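Local coordinates for protein tryptophane-5-halogenase (Microbispora sp. ATCC PTA-5024, PDB 5UAO) that uses FAD to chlorinate tryptophan at the 5-position, probably on a lanthipeptide precursor, during biosynthesis of the lantibiotic NAI-107, at residues 99-104 / 172-177; 208-213 / 336-341; 278-283 / 409-414. All coordinates share one frame; numbering follows the deposited sequence.

Contact 1: residues 99-104 / 172-177; sequences PTWKLG and FAYHMD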
ATOM      1  N   PRO A  99      -2.590 -32.792  -9.675  1.00 26.54           N
ATOM      2  CA  PRO A  99      -2.173 -32.013  -8.524  1.00 27.05           C
ATOM      3  C   PRO A  99      -2.697 -32.616  -7.248  1.00 29.12           C
ATOM      4  O   PRO A  99      -3.695 -33.378  -7.270  1.00 29.52           O
ATOM      5  CB  PRO A  99      -2.883 -30.687  -8.730  1.00 27.82           C
ATOM      6  CG  PRO A  99      -4.186 -31.121  -9.440  1.00 27.97           C
ATOM      7  CD  PRO A  99      -3.664 -32.123 -10.409  1.00 27.13           C
ATOM      8  N   THR A 100      -2.009 -32.307  -6.148  1.00 23.94           N
ATOM      9  CA  THR A 100      -2.548 -32.405  -4.813  1.00 25.55           C
ATOM     10  C   THR A 100      -2.787 -31.031  -4.189  1.00 25.21           C
ATOM     11  O   THR A 100      -2.482 -29.968  -4.792  1.00 26.22           O
ATOM     12  CB  THR A 100      -1.633 -33.197  -3.890  1.00 25.69           C
ATOM     13  OG1 THR A 100      -0.388 -32.567  -3.899  1.00 27.47           O
ATOM     14  CG2 THR A 100      -1.472 -34.588  -4.402  1.00 26.75           C
ATOM     15  N   TRP A 101      -3.351 -31.045  -2.994  1.00 24.34           N
ATOM     16  CA  TRP A 101      -3.861 -29.873  -2.401  1.00 25.16           C
ATOM     17  C   TRP A 101      -3.008 -29.459  -1.229  1.00 24.53           C
ATOM     18  O   TRP A 101      -2.577 -30.298  -0.418  1.00 26.45           O
ATOM     19  CB  TRP A 101      -5.321 -30.008  -1.936  1.00 26.11           C
ATOM     20  CG  TRP A 101      -6.311 -30.166  -3.040  1.00 26.90           C
ATOM     21  CD1 TRP A 101      -6.181 -29.846  -4.362  1.00 27.57           C
ATOM     22  CD2 TRP A 101      -7.588 -30.778  -2.896  1.00 28.29           C
ATOM     23  NE1 TRP A 101      -7.363 -30.220  -5.065  1.00 27.13           N
ATOM     24  CE2 TRP A 101      -8.215 -30.798  -4.174  1.00 27.51           C
ATOM     25  CE3 TRP A 101      -8.262 -31.314  -1.803  1.00 30.18           C
ATOM     26  CZ2 TRP A 101      -9.522 -31.295  -4.363  1.00 28.89           C
ATOM     27  CZ3 TRP A 101      -9.549 -31.795  -1.996  1.00 38.05           C
ATOM     28  CH2 TRP A 101     -10.157 -31.784  -3.274  1.00 33.28           C
ATOM     29  N   LYS A 102      -2.851 -28.152  -1.131  1.00 23.39           N
ATOM     30  CA  LYS A 102      -2.053 -27.516  -0.033  1.00 21.69           C
ATOM     31  C   LYS A 102      -2.948 -26.515   0.722  1.00 23.31           C
ATOM     32  O   LYS A 102      -3.390 -25.523   0.161  1.00 26.40           O
ATOM     33  CB  LYS A 102      -0.851 -26.856  -0.632  1.00 22.98           C
ATOM     34  CG  LYS A 102       0.037 -26.170   0.382  1.00 22.88           C
ATOM     35  CD  LYS A 102       0.993 -25.197  -0.297  1.00 28.63           C
ATOM     36  CE  LYS A 102       1.837 -24.474   0.717  1.00 22.91           C
ATOM     37  NZ  LYS A 102       2.617 -23.414   0.034  1.00 26.47           N
ATOM     38  N   LEU A 103      -3.316 -26.862   1.946  1.00 21.43           N
ATOM     39  CA  LEU A 103      -4.160 -26.081   2.816  1.00 22.18           C
ATOM     40  C   LEU A 103      -3.292 -25.113   3.620  1.00 21.67           C
ATOM     41  O   LEU A 103      -3.785 -24.134   4.250  1.00 22.63           O
ATOM     42  CB  LEU A 103      -4.898 -27.002   3.813  1.00 23.82           C
ATOM     43  CG  LEU A 103      -5.896 -27.994   3.213  1.00 24.84           C
ATOM     44  CD1 LEU A 103      -6.669 -28.726   4.269  1.00 27.36           C
ATOM     45  CD2 LEU A 103      -6.837 -27.238   2.326  1.00 31.54           C
ATOM     46  N   GLY A 104      -2.007 -25.391   3.581  1.00 24.18           N
ATOM     47  CA  GLY A 104      -1.014 -24.569   4.263  1.00 22.27           C
ATOM     48  C   GLY A 104       0.321 -25.276   4.397  1.00 22.77           C
ATOM     49  O   GLY A 104       0.641 -26.199   3.642  1.00 22.38           O
ATOM     50  N   PHE A 172      -6.893 -22.258  -1.013  1.00 25.05           N
ATOM     51  CA  PHE A 172      -5.947 -23.402  -1.013  1.00 25.07           C
ATOM     52  C   PHE A 172      -5.127 -23.332  -2.284  1.00 25.57           C
ATOM     53  O   PHE A 172      -5.463 -22.607  -3.254  1.00 24.79           O
ATOM     54  CB  PHE A 172      -6.699 -24.767  -0.900  1.00 26.14           C
ATOM     55  CG  PHE A 172      -7.454 -25.126  -2.196  1.00 27.26           C
ATOM     56  CD1 PHE A 172      -8.739 -24.618  -2.443  1.00 31.37           C
ATOM     57  CD2 PHE A 172      -6.827 -25.866  -3.186  1.00 28.16           C
ATOM     58  CE1 PHE A 172      -9.377 -24.870  -3.654  1.00 29.43           C
ATOM     59  CE2 PHE A 172      -7.465 -26.164  -4.394  1.00 30.62           C
ATOM     60  CZ  PHE A 172      -8.758 -25.662  -4.620  1.00 30.29           C
ATOM     61  N   ALA A 173      -4.066 -24.140  -2.337  1.00 26.33           N
ATOM     62  CA  ALA A 173      -3.126 -24.107  -3.446  1.00 24.61           C
ATOM     63  C   ALA A 173      -2.834 -25.516  -3.901  1.00 26.57           C
ATOM     64  O   ALA A 173      -3.444 -26.493  -3.418  1.00 26.85           O
ATOM     65  CB  ALA A 173      -1.859 -23.412  -3.032  1.00 24.55           C
ATOM     66  N   TYR A 174      -2.008 -25.606  -4.935  1.00 26.65           N
ATOM     67  CA  TYR A 174      -1.652 -26.878  -5.487  1.00 26.57           C
ATOM     68  C   TYR A 174      -0.230 -27.268  -5.116  1.00 25.26           C
ATOM     69  O   TYR A 174       0.700 -26.428  -5.021  1.00 29.07           O
ATOM     70  CB  TYR A 174      -1.697 -26.840  -6.997  1.00 27.00           C
ATOM     71  CG  TYR A 174      -3.073 -26.604  -7.643  1.00 27.64           C
ATOM     72  CD1 TYR A 174      -4.201 -27.279  -7.205  1.00 26.01           C
ATOM     73  CD2 TYR A 174      -3.194 -25.786  -8.769  1.00 29.80           C
ATOM     74  CE1 TYR A 174      -5.431 -27.068  -7.809  1.00 28.99           C
ATOM     75  CE2 TYR A 174      -4.431 -25.616  -9.425  1.00 28.93           C
ATOM     76  CZ  TYR A 174      -5.546 -26.257  -8.918  1.00 27.87           C
ATOM     77  OH  TYR A 174      -6.780 -26.101  -9.560  1.00 28.10           O
ATOM     78  N   HIS A 175      -0.034 -28.561  -5.056  1.00 23.73           N
ATOM     79  CA  HIS A 175       1.306 -29.156  -5.268  1.00 24.07           C
ATOM     80  C   HIS A 175       1.282 -29.855  -6.635  1.00 25.12           C
ATOM     81  O   HIS A 175       0.304 -30.589  -6.982  1.00 24.85           O
ATOM     82  CB  HIS A 175       1.635 -30.215  -4.219  1.00 22.27           C
ATOM     83  CG  HIS A 175       1.579 -29.777  -2.800  1.00 23.64           C
ATOM     84  ND1 HIS A 175       0.734 -30.373  -1.884  1.00 28.46           N
ATOM     85  CD2 HIS A 175       2.338 -28.913  -2.083  1.00 25.31           C
ATOM     86  CE1 HIS A 175       0.913 -29.828  -0.694  1.00 23.67           C
ATOM     87  NE2 HIS A 175       1.904 -28.965  -0.785  1.00 24.32           N
ATOM     88  N   MET A 176       2.325 -29.622  -7.428  1.00 25.82           N
ATOM     89  CA  MET A 176       2.389 -30.048  -8.845  1.00 27.07           C
ATOM     90  C   MET A 176       3.762 -30.650  -9.173  1.00 30.21           C
ATOM     91  O   MET A 176       4.808 -29.985  -9.029  1.00 28.63           O
ATOM     92  CB  MET A 176       2.127 -28.872  -9.788  1.00 30.76           C
ATOM     93  CG  MET A 176       0.822 -28.150  -9.528  1.00 29.47           C
ATOM     94  SD  MET A 176       0.729 -26.558 -10.358  1.00 33.51           S
ATOM     95  CE  MET A 176       1.979 -25.654  -9.469  1.00 33.91           C
ATOM     96  N   ASP A 177       3.756 -31.907  -9.582  1.00 26.06           N
ATOM     97  CA  ASP A 177       4.923 -32.541 -10.136  1.00 27.27           C
ATOM     98  C   ASP A 177       5.486 -31.731 -11.260  1.00 27.59           C
ATOM     99  O   ASP A 177       4.798 -31.424 -12.232  1.00 24.47           O
ATOM    100  CB  ASP A 177       4.558 -33.934 -10.655  1.00 31.12           C
ATOM    101  CG  ASP A 177       5.734 -34.650 -11.234  1.00 32.82           C
ATOM    102  OD1 ASP A 177       6.440 -35.237 -10.398  1.00 33.44           O
ATOM    103  OD2 ASP A 177       5.959 -34.621 -12.486  1.00 29.53           O
TER
HETATM  104  O   HOH W   1      -1.135 -32.551  -0.695  1.00 29.87           O
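H175 and K102, the residues with most surface buried here, meet on one face of a short two-stranded ribbon. K102 CB sits over a face of the imidazole, offset toward its rim and 3.7 Å from the H175 ring centroid, a CH-pi contact; K102 CG follows at 3.6 Å from H175 NE2. With CG anti to the backbone N (chi1 180°) and the chain extended beyond it, the lysine crosses the imidazole at about a right angle and carries NZ past the ring to a hydrogen bond with the carbonyl oxygen of T74.

The edge of the same imidazole is polar. H175 ND1 donates to T100 OG1 at 3.2 Å, a hydroxyl also hydrogen-bonded to P288 O, close to the ring plane, and a water that donates to W101 O also lies in that plane, 3.1 Å from H175 ND1. H175 NE2 is bonded to T274, so both ring nitrogens are engaged and the ring's rotation is fixed while K102 covers a face.

W101 and Y174 point to the reverse side of the ribbon. There F172, at the ribbon's end, turns its edge toward the face of the W101 five-membered ring, an edge-to-face stack with centroids 5.1 Å apart and planes at 59°. Y174 CD1 approaches the indole at its edge, 4.3 Å from W101 CD1, and helix 505-514 also packs against W101.

Paired backbone bonds join T100 with H175 and K102 with A173, the hydrogen-bonded pairs of the ribbon; W101 and Y174 form the non-hydrogen-bonded pair between them. The arrangement is a buried, twisted antiparallel ribbon beside the flavin site: the K102 side chain comes within about 7 Å of the bound FAD, consistent with the lysine that flavin-dependent tryptophan halogenases hold near the flavin.

Contact 2: residues 208-213 / 336-341; sequences GPDHVG and AWRGNV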
ATOM      1  N   GLY A 208      22.399  -0.796 -29.217  1.00 42.42           N
ATOM      2  CA  GLY A 208      22.450   0.526 -28.704  1.00 45.06           C
ATOM      3  C   GLY A 208      22.383   0.462 -27.202  1.00 48.79           C
ATOM      4  O   GLY A 208      22.440  -0.627 -26.600  1.00 47.71           O
ATOM      5  N   PRO A 209      22.281   1.641 -26.590  1.00 53.01           N
ATOM      6  CA  PRO A 209      22.053   1.720 -25.170  1.00 55.00           C
ATOM      7  C   PRO A 209      20.704   1.055 -24.851  1.00 52.02           C
ATOM      8  O   PRO A 209      19.653   1.357 -25.521  1.00 39.51           O
ATOM      9  CB  PRO A 209      22.043   3.239 -24.878  1.00 61.94           C
ATOM     10  CG  PRO A 209      21.775   3.915 -26.189  1.00 62.15           C
ATOM     11  CD  PRO A 209      22.236   2.965 -27.258  1.00 61.96           C
ATOM     12  N   ASP A 210      20.765   0.084 -23.928  1.00 42.82           N
ATOM     13  CA  ASP A 210      19.567  -0.530 -23.378  1.00 38.07           C
ATOM     14  C   ASP A 210      18.683  -1.232 -24.394  1.00 37.86           C
ATOM     15  O   ASP A 210      17.466  -1.344 -24.165  1.00 39.11           O
ATOM     16  CB  ASP A 210      18.732   0.579 -22.720  1.00 45.16           C
ATOM     17  CG  ASP A 210      19.404   1.167 -21.478  1.00 48.17           C
ATOM     18  OD1 ASP A 210      20.430   0.616 -20.982  1.00 49.28           O
ATOM     19  OD2 ASP A 210      18.833   2.151 -20.961  1.00 55.95           O
ATOM     20  N   HIS A 211      19.263  -1.695 -25.515  1.00 33.79           N
ATOM     21  CA  HIS A 211      18.481  -2.249 -26.621  1.00 30.33           C
ATOM     22  C   HIS A 211      19.213  -3.499 -27.190  1.00 36.36           C
ATOM     23  O   HIS A 211      20.371  -3.385 -27.647  1.00 31.95           O
ATOM     24  CB  HIS A 211      18.258  -1.207 -27.714  1.00 33.46           C
ATOM     25  CG  HIS A 211      17.330  -1.683 -28.804  1.00 35.24           C
ATOM     26  ND1 HIS A 211      15.958  -1.613 -28.694  1.00 40.77           N
ATOM     27  CD2 HIS A 211      17.578  -2.271 -30.000  1.00 37.38           C
ATOM     28  CE1 HIS A 211      15.404  -2.146 -29.781  1.00 41.58           C
ATOM     29  NE2 HIS A 211      16.368  -2.579 -30.574  1.00 39.35           N
ATOM     30  N   VAL A 212      18.555  -4.674 -27.117  1.00 29.40           N
ATOM     31  CA  VAL A 212      19.080  -5.902 -27.642  1.00 32.61           C
ATOM     32  C   VAL A 212      18.723  -5.852 -29.104  1.00 33.16           C
ATOM     33  O   VAL A 212      17.551  -5.690 -29.431  1.00 28.73           O
ATOM     34  CB  VAL A 212      18.498  -7.167 -26.932  1.00 30.09           C
ATOM     35  CG1 VAL A 212      18.887  -8.452 -27.670  1.00 34.15           C
ATOM     36  CG2 VAL A 212      18.986  -7.214 -25.459  1.00 27.64           C
ATOM     37  N   GLY A 213      19.730  -6.016 -29.978  1.00 33.80           N
ATOM     38  CA  GLY A 213      19.516  -6.070 -31.425  1.00 34.42           C
ATOM     39  C   GLY A 213      19.256  -7.471 -31.933  1.00 33.63           C
ATOM     40  O   GLY A 213      18.602  -7.651 -32.952  1.00 34.70           O
ATOM     41  N   ALA A 336      14.308  -5.385 -13.075  1.00 24.50           N
ATOM     42  CA  ALA A 336      13.805  -6.485 -13.875  1.00 24.12           C
ATOM     43  C   ALA A 336      13.616  -6.162 -15.349  1.00 27.59           C
ATOM     44  O   ALA A 336      13.592  -7.077 -16.210  1.00 24.39           O
ATOM     45  CB  ALA A 336      12.472  -6.978 -13.293  1.00 27.86           C
ATOM     46  N   TRP A 337      13.364  -4.880 -15.644  1.00 26.06           N
ATOM     47  CA  TRP A 337      13.044  -4.451 -16.982  1.00 27.74           C
ATOM     48  C   TRP A 337      13.986  -3.321 -17.350  1.00 29.94           C
ATOM     49  O   TRP A 337      14.073  -2.299 -16.638  1.00 27.49           O
ATOM     50  CB  TRP A 337      11.624  -3.962 -17.039  1.00 27.43           C
ATOM     51  CG  TRP A 337      11.042  -3.618 -18.358  1.00 27.17           C
ATOM     52  CD1 TRP A 337      11.703  -3.270 -19.526  1.00 29.00           C
ATOM     53  CD2 TRP A 337       9.653  -3.518 -18.650  1.00 28.84           C
ATOM     54  NE1 TRP A 337      10.828  -3.051 -20.507  1.00 27.80           N
ATOM     55  CE2 TRP A 337       9.550  -3.160 -20.021  1.00 30.33           C
ATOM     56  CE3 TRP A 337       8.470  -3.739 -17.900  1.00 31.90           C
ATOM     57  CZ2 TRP A 337       8.320  -3.004 -20.670  1.00 31.78           C
ATOM     58  CZ3 TRP A 337       7.196  -3.587 -18.534  1.00 31.95           C
ATOM     59  CH2 TRP A 337       7.142  -3.228 -19.930  1.00 36.21           C
ATOM     60  N   ARG A 338      14.636  -3.489 -18.489  1.00 26.94           N
ATOM     61  CA  ARG A 338      15.414  -2.432 -19.074  1.00 31.69           C
ATOM     62  C   ARG A 338      15.337  -2.460 -20.606  1.00 28.56           C
ATOM     63  O   ARG A 338      15.672  -3.450 -21.265  1.00 26.85           O
ATOM     64  CB  ARG A 338      16.841  -2.543 -18.633  1.00 37.60           C
ATOM     65  CG  ARG A 338      17.644  -1.308 -19.006  1.00 49.03           C
ATOM     66  CD  ARG A 338      18.883  -1.272 -18.168  1.00 57.65           C
ATOM     67  NE  ARG A 338      19.596  -0.026 -18.342  1.00 62.87           N
ATOM     68  CZ  ARG A 338      19.854   0.821 -17.367  1.00 63.37           C
ATOM     69  NH1 ARG A 338      19.496   0.559 -16.116  1.00 48.85           N
ATOM     70  NH2 ARG A 338      20.505   1.939 -17.649  1.00 73.94           N
ATOM     71  N   GLY A 339      14.909  -1.351 -21.173  1.00 31.63           N
ATOM     72  CA  GLY A 339      14.707  -1.232 -22.628  1.00 30.64           C
ATOM     73  C   GLY A 339      13.761  -2.311 -23.111  1.00 31.83           C
ATOM     74  O   GLY A 339      12.634  -2.401 -22.680  1.00 30.09           O
ATOM     75  N   ASN A 340      14.246  -3.158 -24.022  1.00 28.55           N
ATOM     76  CA  ASN A 340      13.418  -4.169 -24.636  1.00 28.75           C
ATOM     77  C   ASN A 340      13.654  -5.549 -24.045  1.00 29.00           C
ATOM     78  O   ASN A 340      13.418  -6.559 -24.713  1.00 25.54           O
ATOM     79  CB  ASN A 340      13.632  -4.158 -26.182  1.00 28.45           C
ATOM     80  CG  ASN A 340      15.022  -4.576 -26.629  1.00 29.77           C
ATOM     81  OD1 ASN A 340      15.990  -4.564 -25.902  1.00 28.21           O
ATOM     82  ND2 ASN A 340      15.117  -4.956 -27.888  1.00 30.81           N
ATOM     83  N   VAL A 341      14.093  -5.574 -22.780  1.00 25.95           N
ATOM     84  CA  VAL A 341      14.272  -6.818 -22.056  1.00 26.06           C
ATOM     85  C   VAL A 341      13.534  -6.756 -20.734  1.00 25.18           C
ATOM     86  O   VAL A 341      13.713  -5.796 -19.997  1.00 25.75           O
ATOM     87  CB  VAL A 341      15.765  -7.021 -21.773  1.00 26.87           C
ATOM     88  CG1 VAL A 341      15.955  -8.218 -20.876  1.00 28.41           C
ATOM     89  CG2 VAL A 341      16.516  -7.209 -23.086  1.00 29.51           C
TER
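N340 reaches across to V212 with both ends of its amide. OD1 accepts from V212 N at 2.8 Å, on a lone pair in the carbonyl plane, and ND2 donates to V212 O at 3.0 Å, within the plane of its own amide. The side chain thus pairs with the backbone of a single residue. CG of N340 stands between its backbone N and carbonyl carbon (chi1 66°), which points the amide out of the 338-341 turn and toward strand 211-217. The two bonds fix the rotation of the amide, and the H211 ring stacks on it with the planes only 15° apart, ND2 lying over the ring face near its rim.

On the outer side of the contact D210 meets R338. The arginine chain is extended from CG to NE, and its NE sends a nearly straight bond of 2.8 Å to D210 OD1, which lies in the guanidinium plane. The carboxylate is met from above its own plane, and the two flat groups stand almost perpendicular (83°). R338 NH1 makes a second salt bridge with E335.

Between these polar pairs the backbones close in: G339 CA approaches D210 O to 3.2 Å in a CA-H...O contact, where two turns, type II at 208-211 and type II' at 338-341, face each other. Next to the amide, V212 CG2 and V341 CG2 are packed tightly at 3.4 Å.

The chemistry is therefore graded. A charged pair sits where both partners are partly exposed, while each end of the buried amide has one backbone partner. Its two directional bonds would be expected to fix the 338-341 turn against the start of strand 211-217; the bond between R338 and D210 links turn to turn.

Contact 3: residues 278-283 / 409-414; sequences TMNAGW and GRLDTP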
ATOM      1  N   THR A 278      12.756 -28.607  10.493  1.00 21.93           N
ATOM      2  CA  THR A 278      14.066 -28.052  10.857  1.00 22.13           C
ATOM      3  C   THR A 278      15.096 -29.209  10.821  1.00 25.03           C
ATOM      4  O   THR A 278      14.788 -30.304  11.280  1.00 22.93           O
ATOM      5  CB  THR A 278      14.022 -27.456  12.229  1.00 20.85           C
ATOM      6  OG1 THR A 278      13.082 -26.377  12.297  1.00 22.94           O
ATOM      7  CG2 THR A 278      15.385 -26.826  12.647  1.00 22.82           C
ATOM      8  N   MET A 279      16.289 -28.931  10.272  1.00 22.90           N
ATOM      9  CA  MET A 279      17.346 -29.877  10.068  1.00 23.17           C
ATOM     10  C   MET A 279      18.609 -29.228  10.686  1.00 22.88           C
ATOM     11  O   MET A 279      18.558 -28.094  11.176  1.00 23.98           O
ATOM     12  CB  MET A 279      17.575 -30.141   8.571  1.00 22.70           C
ATOM     13  CG  MET A 279      16.372 -30.729   7.786  1.00 23.13           C
ATOM     14  SD  MET A 279      16.056 -32.427   8.312  1.00 26.33           S
ATOM     15  CE  MET A 279      17.207 -33.275   7.258  1.00 24.96           C
ATOM     16  N   ASN A 280      19.693 -29.974  10.737  1.00 22.96           N
ATOM     17  CA  ASN A 280      20.870 -29.487  11.494  1.00 26.33           C
ATOM     18  C   ASN A 280      21.517 -28.251  10.882  1.00 24.82           C
ATOM     19  O   ASN A 280      22.072 -27.408  11.592  1.00 28.34           O
ATOM     20  CB  ASN A 280      21.910 -30.607  11.640  1.00 25.74           C
ATOM     21  CG  ASN A 280      21.434 -31.749  12.566  1.00 26.16           C
ATOM     22  OD1 ASN A 280      20.613 -31.541  13.424  1.00 27.48           O
ATOM     23  ND2 ASN A 280      22.006 -32.948  12.390  1.00 25.80           N
ATOM     24  N   ALA A 281      21.473 -28.173   9.562  1.00 26.08           N
ATOM     25  CA  ALA A 281      22.103 -27.062   8.829  1.00 24.72           C
ATOM     26  C   ALA A 281      21.143 -26.429   7.819  1.00 25.51           C
ATOM     27  O   ALA A 281      21.586 -25.957   6.746  1.00 24.52           O
ATOM     28  CB  ALA A 281      23.309 -27.618   8.122  1.00 27.27           C
ATOM     29  N   GLY A 282      19.847 -26.327   8.168  1.00 22.93           N
ATOM     30  CA  GLY A 282      18.829 -25.811   7.249  1.00 23.11           C
ATOM     31  C   GLY A 282      17.503 -26.474   7.529  1.00 22.99           C
ATOM     32  O   GLY A 282      17.146 -26.643   8.707  1.00 25.18           O
ATOM     33  N   TRP A 283      16.792 -26.865   6.471  1.00 22.78           N
ATOM     34  CA  TRP A 283      15.457 -27.425   6.685  1.00 21.66           C
ATOM     35  C   TRP A 283      15.079 -28.260   5.478  1.00 21.84           C
ATOM     36  O   TRP A 283      15.649 -28.091   4.384  1.00 21.42           O
ATOM     37  CB  TRP A 283      14.426 -26.258   6.922  1.00 22.46           C
ATOM     38  CG  TRP A 283      14.232 -25.364   5.692  1.00 22.34           C
ATOM     39  CD1 TRP A 283      15.044 -24.357   5.282  1.00 23.81           C
ATOM     40  CD2 TRP A 283      13.235 -25.501   4.660  1.00 22.23           C
ATOM     41  NE1 TRP A 283      14.601 -23.832   4.085  1.00 25.21           N
ATOM     42  CE2 TRP A 283      13.481 -24.506   3.696  1.00 22.43           C
ATOM     43  CE3 TRP A 283      12.077 -26.315   4.517  1.00 24.44           C
ATOM     44  CZ2 TRP A 283      12.672 -24.333   2.569  1.00 25.52           C
ATOM     45  CZ3 TRP A 283      11.269 -26.131   3.416  1.00 23.22           C
ATOM     46  CH2 TRP A 283      11.558 -25.140   2.457  1.00 22.00           C
ATOM     47  N   GLY A 409      14.084 -21.550  17.598  1.00 29.61           N
ATOM     48  CA  GLY A 409      14.736 -22.181  18.746  1.00 28.39           C
ATOM     49  C   GLY A 409      14.736 -23.689  18.852  1.00 30.61           C
ATOM     50  O   GLY A 409      14.938 -24.212  19.949  1.00 36.15           O
ATOM     51  N   ARG A 410      14.485 -24.430  17.765  1.00 30.41           N
ATOM     52  CA  ARG A 410      14.289 -25.863  17.854  1.00 30.47           C
ATOM     53  C   ARG A 410      15.597 -26.604  18.135  1.00 32.80           C
ATOM     54  O   ARG A 410      15.572 -27.540  18.922  1.00 29.09           O
ATOM     55  CB  ARG A 410      13.687 -26.434  16.557  1.00 29.02           C
ATOM     56  CG  ARG A 410      13.153 -27.858  16.650  1.00 29.77           C
ATOM     57  CD  ARG A 410      12.138 -28.118  15.568  1.00 27.52           C
ATOM     58  NE  ARG A 410      11.303 -29.306  15.791  1.00 35.06           N
ATOM     59  CZ  ARG A 410      10.138 -29.326  16.434  1.00 35.56           C
ATOM     60  NH1 ARG A 410       9.564 -28.227  16.891  1.00 34.02           N
ATOM     61  NH2 ARG A 410       9.486 -30.456  16.566  1.00 39.43           N
ATOM     62  N   LEU A 411      16.702 -26.268  17.429  1.00 29.87           N
ATOM     63  CA  LEU A 411      17.920 -27.092  17.479  1.00 30.74           C
ATOM     64  C   LEU A 411      19.126 -26.301  17.994  1.00 33.93           C
ATOM     65  O   LEU A 411      19.179 -25.092  17.831  1.00 33.36           O
ATOM     66  CB  LEU A 411      18.234 -27.717  16.116  1.00 27.43           C
ATOM     67  CG  LEU A 411      17.191 -28.679  15.558  1.00 26.98           C
ATOM     68  CD1 LEU A 411      17.724 -29.280  14.239  1.00 27.37           C
ATOM     69  CD2 LEU A 411      16.821 -29.766  16.536  1.00 31.32           C
ATOM     70  N   ASP A 412      20.070 -26.976  18.633  1.00 36.16           N
ATOM     71  CA  ASP A 412      21.273 -26.279  19.192  1.00 40.11           C
ATOM     72  C   ASP A 412      22.585 -26.509  18.382  1.00 39.81           C
ATOM     73  O   ASP A 412      23.695 -26.490  18.918  1.00 54.09           O
ATOM     74  CB  ASP A 412      21.438 -26.605  20.699  1.00 46.44           C
ATOM     75  CG  ASP A 412      20.411 -25.842  21.609  1.00 65.89           C
ATOM     76  OD1 ASP A 412      19.777 -24.847  21.169  1.00 80.25           O
ATOM     77  OD2 ASP A 412      20.225 -26.233  22.788  1.00 78.56           O
ATOM     78  N   THR A 413      22.461 -26.592  17.082  1.00 34.31           N
ATOM     79  CA  THR A 413      23.579 -26.874  16.181  1.00 29.16           C
ATOM     80  C   THR A 413      24.282 -25.550  15.821  1.00 29.88           C
ATOM     81  O   THR A 413      23.706 -24.485  15.973  1.00 32.70           O
ATOM     82  CB  THR A 413      23.085 -27.532  14.875  1.00 31.89           C
ATOM     83  OG1 THR A 413      22.236 -26.599  14.182  1.00 30.98           O
ATOM     84  CG2 THR A 413      22.341 -28.868  15.147  1.00 32.61           C
ATOM     85  N   PRO A 414      25.539 -25.621  15.344  1.00 32.68           N
ATOM     86  CA  PRO A 414      26.263 -24.367  15.052  1.00 34.77           C
ATOM     87  C   PRO A 414      25.522 -23.542  13.972  1.00 31.90           C
ATOM     88  O   PRO A 414      25.416 -22.325  14.126  1.00 28.91           O
ATOM     89  CB  PRO A 414      27.655 -24.838  14.594  1.00 35.97           C
ATOM     90  CG  PRO A 414      27.808 -26.240  15.123  1.00 34.28           C
ATOM     91  CD  PRO A 414      26.385 -26.814  15.137  1.00 36.15           C
TER
HETATM   92  O   HOH W   2      12.812 -30.754  13.426  1.00 30.79           O
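The nearest CA atoms across the contact, those of N280 and T413, are 6.0 Å apart, and no hydrogen bond runs from backbone to backbone, so side chains bridge the hairpin tip of 278-283 and the irregular 409-414 loop. T413 OG1 donates to N280 O at 2.7 Å, on a lone pair in the carbonyl plane. Its hydroxyl lies between the backbone N and the carbonyl carbon (chi1 64°); the methyl, T413 CG2, instead touches N280 OD1 at 3.6 Å.

L411 lays its CD1 over the bend, 3.4 Å from M279 O and 3.7 Å from T278 CG2, the leucine and threonine side chains running past each other in opposite directions. R410 brushes T278 with its aliphatic part, CD lying 3.8 Å from T278 OG1. Beyond it a water donates to T278 O and accepts a weak bond from R410 NE, while the guanidinium end is held by R112 O and the T278 hydroxyl by E108 O.

T413 also N-caps helix 414-422, whose W416 bonds to M279 O. The arrangement is that of a beta-hairpin tip, closed by M279 N to G282 O, packed against a capped helix start.

Overall arrangement
Contact 1 closes before the others open, whereas the segments of contacts 2 and 3 alternate along the chain. Contacts 1 and 3 have centres 27 Å apart and are joined through the seven-stranded mixed sheet: strand 104-108 begins at the last residue of 99-104 and lies beside strand 274-279, which ends in contact 3. Contact 2 stands farther off, its centre 37 Å from contact 1 and 44 Å from contact 3, at turns of the eight-stranded sheet that includes strand 31-35. The contacts thus tie distant parts of one halogenase fold, with contact 1 the nearest of the three to FAD and the others more peripheral.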